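PDB 6A2A: sesquisabinene B synthase 2 from Santalum album, which probably catalyses the metal-dependent cyclisation of farnesyl diphosphate to sesquisabinene B, as a plant terpene synthase of the Tpsb subfamily. Local coordinates for residues A[112-115]-A[116-119]; A[118-121]-A[122-125]; A[128-131]-A[132-136]. All blocks are in the same frame, centred on the assembly; numbering follows the deposited sequence.

Interaction 1 of 3, residues A[112-115]-A[116-119]; sequences ENDA and WWID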
ATOM      1  N   GLU A 112      49.193  19.471 -16.771  1.00 46.44           N
ATOM      2  CA  GLU A 112      50.209  20.407 -16.257  1.00 47.91           C
ATOM      3  C   GLU A 112      50.210  21.698 -17.076  1.00 43.61           C
ATOM      4  O   GLU A 112      50.327  22.785 -16.512  1.00 48.08           O
ATOM      5  CB  GLU A 112      51.575  19.707 -16.227  1.00 56.98           C
ATOM      6  CG  GLU A 112      51.467  18.245 -15.792  1.00 64.07           C
ATOM      7  CD  GLU A 112      52.690  17.633 -15.130  1.00 71.05           C
ATOM      8  OE1 GLU A 112      53.538  17.083 -15.863  1.00 65.95           O
ATOM      9  OE2 GLU A 112      52.774  17.679 -13.881  1.00 66.38           O
ATOM     10  N   ASN A 113      50.020  21.593 -18.386  1.00 41.13           N
ATOM     11  CA  ASN A 113      50.103  22.775 -19.225  1.00 44.56           C
ATOM     12  C   ASN A 113      48.702  23.387 -19.367  1.00 40.84           C
ATOM     13  O   ASN A 113      47.790  22.692 -19.754  1.00 43.99           O
ATOM     14  CB  ASN A 113      50.703  22.430 -20.592  1.00 46.45           C
ATOM     15  CG  ASN A 113      51.058  23.678 -21.368  1.00 52.42           C
ATOM     16  OD1 ASN A 113      50.182  24.443 -21.746  1.00 52.60           O
ATOM     17  ND2 ASN A 113      52.343  23.928 -21.553  1.00 57.89           N
ATOM     18  N   ASP A 114      48.578  24.667 -19.066  1.00 39.15           N
ATOM     19  CA  ASP A 114      47.308  25.372 -19.064  1.00 37.86           C
ATOM     20  C   ASP A 114      47.017  26.076 -20.399  1.00 38.86           C
ATOM     21  O   ASP A 114      46.030  26.789 -20.519  1.00 35.13           O
ATOM     22  CB  ASP A 114      47.334  26.422 -17.967  1.00 41.30           C
ATOM     23  CG  ASP A 114      47.269  25.820 -16.573  1.00 40.66           C
ATOM     24  OD1 ASP A 114      46.692  24.740 -16.396  1.00 39.62           O
ATOM     25  OD2 ASP A 114      47.820  26.442 -15.639  1.00 45.01           O
ATOM     26  N   ALA A 115      47.851  25.889 -21.429  1.00 35.31           N
ATOM     27  CA  ALA A 115      47.637  26.642 -22.668  1.00 37.09           C
ATOM     28  C   ALA A 115      46.295  26.269 -23.321  1.00 33.00           C
ATOM     29  O   ALA A 115      45.756  27.036 -24.102  1.00 36.25           O
ATOM     30  CB  ALA A 115      48.802  26.422 -23.623  1.00 37.14           C
ATOM     31  N   TRP A 116      45.777  25.093 -23.057  1.00 34.89           N
ATOM     32  CA  TRP A 116      44.480  24.719 -23.624  1.00 35.66           C
ATOM     33  C   TRP A 116      43.311  25.585 -23.094  1.00 35.69           C
ATOM     34  O   TRP A 116      42.280  25.676 -23.766  1.00 32.48           O
ATOM     35  CB  TRP A 116      44.247  23.227 -23.419  1.00 33.47           C
ATOM     36  CG  TRP A 116      44.097  22.830 -21.985  1.00 36.34           C
ATOM     37  CD1 TRP A 116      45.085  22.545 -21.088  1.00 35.48           C
ATOM     38  CD2 TRP A 116      42.861  22.747 -21.261  1.00 34.57           C
ATOM     39  NE1 TRP A 116      44.545  22.230 -19.867  1.00 35.50           N
ATOM     40  CE2 TRP A 116      43.184  22.369 -19.939  1.00 34.00           C
ATOM     41  CE3 TRP A 116      41.529  22.952 -21.614  1.00 33.27           C
ATOM     42  CZ2 TRP A 116      42.207  22.172 -18.970  1.00 31.52           C
ATOM     43  CZ3 TRP A 116      40.558  22.707 -20.668  1.00 35.64           C
ATOM     44  CH2 TRP A 116      40.895  22.331 -19.371  1.00 32.44           C
ATOM     45  N   TRP A 117      43.412  26.273 -21.958  1.00 30.55           N
ATOM     46  CA  TRP A 117      42.263  27.090 -21.571  1.00 30.81           C
ATOM     47  C   TRP A 117      42.565  28.575 -21.425  1.00 28.31           C
ATOM     48  O   TRP A 117      41.697  29.435 -21.556  1.00 29.41           O
ATOM     49  CB  TRP A 117      41.638  26.491 -20.303  1.00 31.86           C
ATOM     50  CG  TRP A 117      42.534  26.429 -19.098  1.00 28.63           C
ATOM     51  CD1 TRP A 117      43.300  25.374 -18.708  1.00 32.11           C
ATOM     52  CD2 TRP A 117      42.660  27.410 -18.068  1.00 25.99           C
ATOM     53  NE1 TRP A 117      43.900  25.637 -17.498  1.00 31.65           N
ATOM     54  CE2 TRP A 117      43.533  26.886 -17.093  1.00 27.35           C
ATOM     55  CE3 TRP A 117      42.124  28.683 -17.859  1.00 28.13           C
ATOM     56  CZ2 TRP A 117      43.862  27.577 -15.931  1.00 28.89           C
ATOM     57  CZ3 TRP A 117      42.445  29.360 -16.713  1.00 31.46           C
ATOM     58  CH2 TRP A 117      43.332  28.829 -15.777  1.00 27.35           C
ATOM     59  N   ILE A 118      43.804  28.941 -21.141  1.00 30.17           N
ATOM     60  CA  ILE A 118      44.133  30.317 -20.949  1.00 29.67           C
ATOM     61  C   ILE A 118      43.730  31.143 -22.179  1.00 33.38           C
ATOM     62  O   ILE A 118      44.077  30.755 -23.322  1.00 38.53           O
ATOM     63  CB  ILE A 118      45.658  30.406 -20.682  1.00 35.25           C
ATOM     64  CG1 ILE A 118      45.997  29.818 -19.309  1.00 34.55           C
ATOM     65  CG2 ILE A 118      46.154  31.828 -20.828  1.00 38.67           C
ATOM     66  CD1 ILE A 118      45.527  30.661 -18.184  1.00 36.63           C
ATOM     67  N   ASP A 119      43.132  32.298 -21.965  1.00 33.25           N
ATOM     68  CA  ASP A 119      42.687  33.181 -23.079  1.00 39.04           C
ATOM     69  C   ASP A 119      41.560  32.617 -23.971  1.00 35.09           C
ATOM     70  O   ASP A 119      41.211  33.219 -24.991  1.00 37.27           O
ATOM     71  CB  ASP A 119      43.875  33.551 -24.013  1.00 43.20           C
ATOM     72  CG  ASP A 119      44.957  34.314 -23.306  1.00 48.67           C
ATOM     73  OD1 ASP A 119      44.618  35.256 -22.575  1.00 51.34           O
ATOM     74  OD2 ASP A 119      46.153  33.989 -23.501  1.00 56.12           O
TER
HETATM   75  O   HOH W   1      47.995  23.098 -23.182  1.00 45.76           O
HETATM   76  O   HOH W   2      45.738  22.125 -17.286  1.00 33.52           O
HETATM   77  O   HOH W   3      46.868  29.857 -24.448  1.00 42.95           O

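Interaction 2 of 3, residues A[118-121]-A[122-125]; sequences IDNL and HATS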
ATOM      1  N   ILE A 118      43.804  28.941 -21.141  1.00 30.17           N
ATOM      2  CA  ILE A 118      44.133  30.317 -20.949  1.00 29.67           C
ATOM      3  C   ILE A 118      43.730  31.143 -22.179  1.00 33.38           C
ATOM      4  O   ILE A 118      44.077  30.755 -23.322  1.00 38.53           O
ATOM      5  CB  ILE A 118      45.658  30.406 -20.682  1.00 35.25           C
ATOM      6  CG1 ILE A 118      45.997  29.818 -19.309  1.00 34.55           C
ATOM      7  CG2 ILE A 118      46.154  31.828 -20.828  1.00 38.67           C
ATOM      8  CD1 ILE A 118      45.527  30.661 -18.184  1.00 36.63           C
ATOM      9  N   ASP A 119      43.132  32.298 -21.965  1.00 33.25           N
ATOM     10  CA  ASP A 119      42.687  33.181 -23.079  1.00 39.04           C
ATOM     11  C   ASP A 119      41.560  32.617 -23.971  1.00 35.09           C
ATOM     12  O   ASP A 119      41.211  33.219 -24.991  1.00 37.27           O
ATOM     13  CB  ASP A 119      43.875  33.551 -24.013  1.00 43.20           C
ATOM     14  CG  ASP A 119      44.957  34.314 -23.306  1.00 48.67           C
ATOM     15  OD1 ASP A 119      44.618  35.256 -22.575  1.00 51.34           O
ATOM     16  OD2 ASP A 119      46.153  33.989 -23.501  1.00 56.12           O
ATOM     17  N   ASN A 120      40.999  31.484 -23.584  1.00 31.78           N
ATOM     18  CA  ASN A 120      39.832  30.908 -24.218  1.00 30.17           C
ATOM     19  C   ASN A 120      38.629  31.017 -23.271  1.00 32.77           C
ATOM     20  O   ASN A 120      38.638  30.291 -22.284  1.00 28.31           O
ATOM     21  CB  ASN A 120      40.122  29.453 -24.536  1.00 30.55           C
ATOM     22  CG  ASN A 120      38.998  28.792 -25.295  1.00 35.33           C
ATOM     23  OD1 ASN A 120      37.819  29.065 -25.024  1.00 30.57           O
ATOM     24  ND2 ASN A 120      39.356  27.903 -26.210  1.00 36.10           N
ATOM     25  N   LEU A 121      37.665  31.886 -23.553  1.00 26.45           N
ATOM     26  CA  LEU A 121      36.559  32.169 -22.608  1.00 27.61           C
ATOM     27  C   LEU A 121      35.724  30.916 -22.360  1.00 30.03           C
ATOM     28  O   LEU A 121      35.411  30.629 -21.178  1.00 26.32           O
ATOM     29  CB  LEU A 121      35.688  33.309 -23.108  1.00 24.61           C
ATOM     30  CG  LEU A 121      34.566  33.728 -22.154  1.00 24.78           C
ATOM     31  CD1 LEU A 121      35.133  34.217 -20.807  1.00 24.78           C
ATOM     32  CD2 LEU A 121      33.679  34.754 -22.790  1.00 24.93           C
ATOM     33  N   HIS A 122      35.381  30.170 -23.423  1.00 26.06           N
ATOM     34  CA  HIS A 122      34.629  28.925 -23.248  1.00 25.08           C
ATOM     35  C   HIS A 122      35.358  27.933 -22.341  1.00 26.54           C
ATOM     36  O   HIS A 122      34.774  27.361 -21.447  1.00 24.47           O
ATOM     37  CB  HIS A 122      34.336  28.267 -24.596  1.00 23.18           C
ATOM     38  CG  HIS A 122      33.881  26.857 -24.502  1.00 25.91           C
ATOM     39  ND1 HIS A 122      32.671  26.517 -23.923  1.00 26.14           N
ATOM     40  CD2 HIS A 122      34.420  25.720 -24.966  1.00 26.02           C
ATOM     41  CE1 HIS A 122      32.510  25.218 -24.029  1.00 25.58           C
ATOM     42  NE2 HIS A 122      33.587  24.693 -24.668  1.00 26.21           N
ATOM     43  N   ALA A 123      36.623  27.637 -22.630  1.00 22.94           N
ATOM     44  CA  ALA A 123      37.352  26.630 -21.927  1.00 24.79           C
ATOM     45  C   ALA A 123      37.592  27.047 -20.473  1.00 22.89           C
ATOM     46  O   ALA A 123      37.532  26.180 -19.587  1.00 24.05           O
ATOM     47  CB  ALA A 123      38.689  26.369 -22.591  1.00 25.02           C
ATOM     48  N   THR A 124      37.860  28.301 -20.281  1.00 23.36           N
ATOM     49  CA  THR A 124      38.163  28.815 -18.969  1.00 25.72           C
ATOM     50  C   THR A 124      36.911  28.662 -18.095  1.00 27.57           C
ATOM     51  O   THR A 124      37.002  28.196 -16.940  1.00 25.64           O
ATOM     52  CB  THR A 124      38.583  30.281 -18.970  1.00 27.68           C
ATOM     53  OG1 THR A 124      39.835  30.477 -19.668  1.00 25.38           O
ATOM     54  CG2 THR A 124      38.763  30.796 -17.552  1.00 26.83           C
ATOM     55  N   SER A 125      35.790  29.016 -18.686  1.00 23.24           N
ATOM     56  CA  SER A 125      34.468  29.059 -18.010  1.00 23.60           C
ATOM     57  C   SER A 125      34.047  27.638 -17.690  1.00 23.72           C
ATOM     58  O   SER A 125      33.634  27.316 -16.551  1.00 24.45           O
ATOM     59  CB  SER A 125      33.436  29.742 -18.912  1.00 24.03           C
ATOM     60  OG  SER A 125      33.643  31.132 -19.128  1.00 22.28           O
TER
HETATM   61  O   HOH W   4      41.949  32.388 -19.364  1.00 35.34           O

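Interaction 3 of 3, residues A[128-131]-A[132-136]; sequences FRIM and RENGI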
ATOM      1  N   PHE A 128      36.220  26.215 -14.988  1.00 25.04           N
ATOM      2  CA  PHE A 128      35.832  26.836 -13.739  1.00 24.47           C
ATOM      3  C   PHE A 128      34.592  26.135 -13.183  1.00 27.17           C
ATOM      4  O   PHE A 128      34.526  25.736 -11.982  1.00 26.44           O
ATOM      5  CB  PHE A 128      35.574  28.325 -13.922  1.00 23.10           C
ATOM      6  CG  PHE A 128      35.019  29.037 -12.706  1.00 24.57           C
ATOM      7  CD1 PHE A 128      33.648  29.057 -12.443  1.00 21.68           C
ATOM      8  CD2 PHE A 128      35.856  29.663 -11.790  1.00 23.10           C
ATOM      9  CE1 PHE A 128      33.150  29.706 -11.328  1.00 25.37           C
ATOM     10  CE2 PHE A 128      35.356  30.292 -10.663  1.00 23.50           C
ATOM     11  CZ  PHE A 128      33.994  30.317 -10.432  1.00 24.00           C
ATOM     12  N   ARG A 129      33.619  25.946 -14.059  1.00 22.26           N
ATOM     13  CA  ARG A 129      32.344  25.360 -13.576  1.00 22.49           C
ATOM     14  C   ARG A 129      32.486  23.892 -13.192  1.00 24.54           C
ATOM     15  O   ARG A 129      31.993  23.500 -12.110  1.00 24.52           O
ATOM     16  CB  ARG A 129      31.222  25.551 -14.600  1.00 23.34           C
ATOM     17  CG  ARG A 129      29.940  24.825 -14.204  1.00 21.69           C
ATOM     18  CD  ARG A 129      28.733  25.320 -14.993  1.00 22.82           C
ATOM     19  NE  ARG A 129      28.823  24.961 -16.418  1.00 20.87           N
ATOM     20  CZ  ARG A 129      28.617  23.784 -16.937  1.00 22.18           C
ATOM     21  NH1 ARG A 129      28.292  22.741 -16.182  1.00 22.28           N
ATOM     22  NH2 ARG A 129      28.730  23.633 -18.269  1.00 25.39           N
ATOM     23  N   ILE A 130      33.080  23.052 -14.041  1.00 22.16           N
ATOM     24  CA  ILE A 130      33.156  21.645 -13.815  1.00 24.55           C
ATOM     25  C   ILE A 130      33.999  21.388 -12.567  1.00 25.46           C
ATOM     26  O   ILE A 130      33.704  20.477 -11.801  1.00 23.49           O
ATOM     27  CB  ILE A 130      33.720  20.865 -15.022  1.00 28.71           C
ATOM     28  CG1 ILE A 130      32.917  21.095 -16.308  1.00 36.61           C
ATOM     29  CG2 ILE A 130      33.803  19.390 -14.698  1.00 31.11           C
ATOM     30  CD1 ILE A 130      31.588  20.400 -16.337  1.00 38.10           C
ATOM     31  N   MET A 131      35.103  22.108 -12.467  1.00 24.13           N
ATOM     32  CA  MET A 131      35.951  21.985 -11.233  1.00 25.20           C
ATOM     33  C   MET A 131      35.118  22.283  -9.968  1.00 23.92           C
ATOM     34  O   MET A 131      35.065  21.432  -9.056  1.00 24.91           O
ATOM     35  CB  MET A 131      37.145  22.919 -11.322  1.00 27.28           C
ATOM     36  CG  MET A 131      38.185  22.517 -12.375  1.00 33.08           C
ATOM     37  SD  MET A 131      38.834  20.888 -12.199  1.00 36.25           S
ATOM     38  CE  MET A 131      39.521  20.602 -13.832  1.00 43.43           C
ATOM     39  N   ARG A 132      34.449  23.414  -9.916  1.00 24.29           N
ATOM     40  CA  ARG A 132      33.698  23.794  -8.724  1.00 26.22           C
ATOM     41  C   ARG A 132      32.521  22.859  -8.482  1.00 28.14           C
ATOM     42  O   ARG A 132      32.261  22.507  -7.293  1.00 27.06           O
ATOM     43  CB  ARG A 132      33.248  25.248  -8.773  1.00 23.50           C
ATOM     44  CG  ARG A 132      34.367  26.250  -8.524  1.00 24.58           C
ATOM     45  CD  ARG A 132      33.824  27.571  -8.131  1.00 23.06           C
ATOM     46  NE  ARG A 132      34.822  28.578  -7.816  1.00 24.32           N
ATOM     47  CZ  ARG A 132      34.588  29.693  -7.138  1.00 23.63           C
ATOM     48  NH1 ARG A 132      33.375  29.958  -6.649  1.00 23.15           N
ATOM     49  NH2 ARG A 132      35.563  30.562  -6.966  1.00 22.82           N
ATOM     50  N   GLU A 133      31.820  22.416  -9.519  1.00 24.76           N
ATOM     51  CA  GLU A 133      30.745  21.401  -9.290  1.00 25.74           C
ATOM     52  C   GLU A 133      31.310  20.162  -8.613  1.00 30.30           C
ATOM     53  O   GLU A 133      30.570  19.407  -7.981  1.00 27.41           O
ATOM     54  CB  GLU A 133      30.134  20.974 -10.632  1.00 22.96           C
ATOM     55  CG  GLU A 133      29.346  22.071 -11.285  1.00 23.92           C
ATOM     56  CD  GLU A 133      28.921  21.767 -12.721  1.00 23.43           C
ATOM     57  OE1 GLU A 133      29.438  20.779 -13.272  1.00 25.30           O
ATOM     58  OE2 GLU A 133      27.993  22.453 -13.214  1.00 23.77           O
ATOM     59  N   ASN A 134      32.624  19.903  -8.797  1.00 25.88           N
ATOM     60  CA  ASN A 134      33.198  18.683  -8.241  1.00 29.47           C
ATOM     61  C   ASN A 134      34.079  18.962  -7.018  1.00 27.19           C
ATOM     62  O   ASN A 134      34.837  18.101  -6.623  1.00 35.12           O
ATOM     63  CB  ASN A 134      33.986  17.917  -9.301  1.00 31.47           C
ATOM     64  CG  ASN A 134      33.075  17.203 -10.252  1.00 29.98           C
ATOM     65  OD1 ASN A 134      32.676  16.087  -9.965  1.00 39.31           O
ATOM     66  ND2 ASN A 134      32.668  17.853 -11.329  1.00 30.79           N
ATOM     67  N   GLY A 135      34.014  20.129  -6.438  1.00 28.04           N
ATOM     68  CA  GLY A 135      34.641  20.337  -5.149  1.00 32.23           C
ATOM     69  C   GLY A 135      36.106  20.728  -5.275  1.00 34.85           C
ATOM     70  O   GLY A 135      36.861  20.666  -4.287  1.00 32.20           O
ATOM     71  N   ILE A 136      36.494  21.168  -6.464  1.00 29.34           N
ATOM     72  CA  ILE A 136      37.885  21.567  -6.759  1.00 31.73           C
ATOM     73  C   ILE A 136      37.869  23.067  -7.035  1.00 28.92           C
ATOM     74  O   ILE A 136      37.249  23.550  -8.021  1.00 32.07           O
ATOM     75  CB  ILE A 136      38.456  20.715  -7.910  1.00 32.57           C
ATOM     76  CG1 ILE A 136      38.624  19.253  -7.522  1.00 35.65           C
ATOM     77  CG2 ILE A 136      39.768  21.297  -8.403  1.00 37.70           C
ATOM     78  CD1 ILE A 136      38.685  18.320  -8.692  1.00 35.64           C
TER

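Interaction 1 of 3, residues A[112-115]-A[116-119]
Trp117 CG stands between its own backbone N and carbonyl carbon (chi1 61°), which swings the indole back over the turn to Asp114, while the Asp114 carboxylate carbon sits beside its backbone N (chi1 -71°); the two side chains therefore lie side by side and point the same way. Trp117 NE1 donates to Asp114 OD1 at 3.1 Å. The bond is bent, 142° at the hydrogen, since OD1 is tilted from the indole plane; the N-H also meets the oxygen from above the carboxylate plane. Beneath the same ring, Asp114 O lies over one face near its rim and takes two backbone bonds, one from Trp117 N. The other, from Ile118 N to Asp114 O, is 3.2 Å long and almost straight. Together they close the tight turn that follows Asn113, whose OD1 accepts from Ala115 N at 2.8 Å in an Asx turn. Trp116 CD1 lies 3.0 Å from Asn113 O, which sits at the ring edge. A water accepts from Trp116 NE1 and lies within bonding distance of Asp114 OD1, so this oxygen probably serves both indoles, one directly and one through solvent. The turn lies at the surface in the loop between helices 98-110 and 121-133. From it Trp116 packs on Pro78, Leu79 and Leu82 of helix 78-90, and both indoles reach Arg127 of helix 121-133, where Trp117 also rests on Ala123.

Interaction 2 of 3, residues A[118-121]-A[122-125]
The N-terminus of helix 121-133 is capped by Asn120, whose OD1 accepts from Ala123 N at 3.0 Å. The N-H points almost straight at the oxygen (173°), yet it arrives from well above the amide plane. With CG anti to the backbone N of Asn120 (chi1 -176°), the amide folds over the first turn, and its CG also rests on Ala123 CB at 3.6 Å. Backbone Asn120 O receives Thr124 N at 2.9 Å, and Thr124 OG1 lies equally near this carbonyl. As an N-cap, Asn120 thus occupies a first-turn N-H that has no preceding helical carbonyl to bond, and its own carbonyl begins the helical i to i+4 ladder. In the next step of that ladder, Leu121 O is gripped twice: Ser125 OG donates at 2.8 Å and Ser125 N at 3.0 Å, from opposite faces of the carbonyl plane. The serine hydroxyl is turned back beside its own backbone N (chi1 -68°), which brings it to the preceding turn. A water links Asp119 N, as donor, to Thr124 OG1, as acceptor. His122 projects from the capped turn to bond Ser165 through ND1 and Glu83 through NE2, reaching helices 160-170 and 78-90.

Interaction 3 of 3, residues A[128-131]-A[132-136]
Phe128 and Arg132, one helical turn apart, meet with the phenyl tip beneath the guanidinium: Phe128 CZ lies under one face of that group toward its rim, 3.2 Å from Arg132 NE, and the two planes are 32° apart. The arginine chain is extended from CG to NE, which lays the guanidinium over the CZ end of the ring. Its polar ends are engaged by Glu177 in a salt bridge and by the carbonyls of Val138 and Leu172, and Trp174 adds a cation-pi contact, so the group is held from several directions.

Arg129 and Glu133 make the second i to i+4 pair. Arg129 bends at chi3 (68°), bringing NH1 round to Glu133 OE2 in a salt bridge of 3.0 Å. The carboxylate oxygen lies at the guanidinium edge, in its plane, and is approached on its syn side, though from out of the carboxylate plane, with the two groups turned 60° apart. Asp86 also pairs with Arg129 and Arg89 with Glu133, extending the pair into a network of alternating charges.

The helix then ends in a Schellman motif. Gly135, at positive phi, is its C-prime residue; Ile136 N donates to Met131 O at 3.0 Å and Gly135 N to Arg132 O at 3.1 Å. Asn134 ND2 reaches back to Ile130 O at 2.9 Å, nearly straight and in its amide plane, while Met131 SD touches Ile136 CG2 at 3.9 Å. Around this end of helix 121-133, Ile130 packs on Leu82 and Ile85 of helix 78-90, Met131 and Ile136 face helix 98-110, and Phe128 and Arg129 lie against Ala169 of helix 160-170.

From the N terminus, the chain leaves helix 98-110 and makes the turn of interaction 1, enters helix 121-133 at interaction 2 and leaves it at interaction 3. Interaction 1 closes a tight turn in the loop, while interactions 2 and 3 mark the two ends of the helix; none crosses another. Interactions 1 and 2 overlap through Ile118 and Asp119, and they touch where Trp117 CB packs on Ala123 CB. Interaction 3 follows in series, its centre about 14 Å from that of interaction 2. All three belong to the N-terminal terpene synthase domain, and their side chains join helix 121-133 and the loop before it to helix 78-90, with helix 160-170 met by interactions 2 and 3 and helix 98-110 by interaction 3.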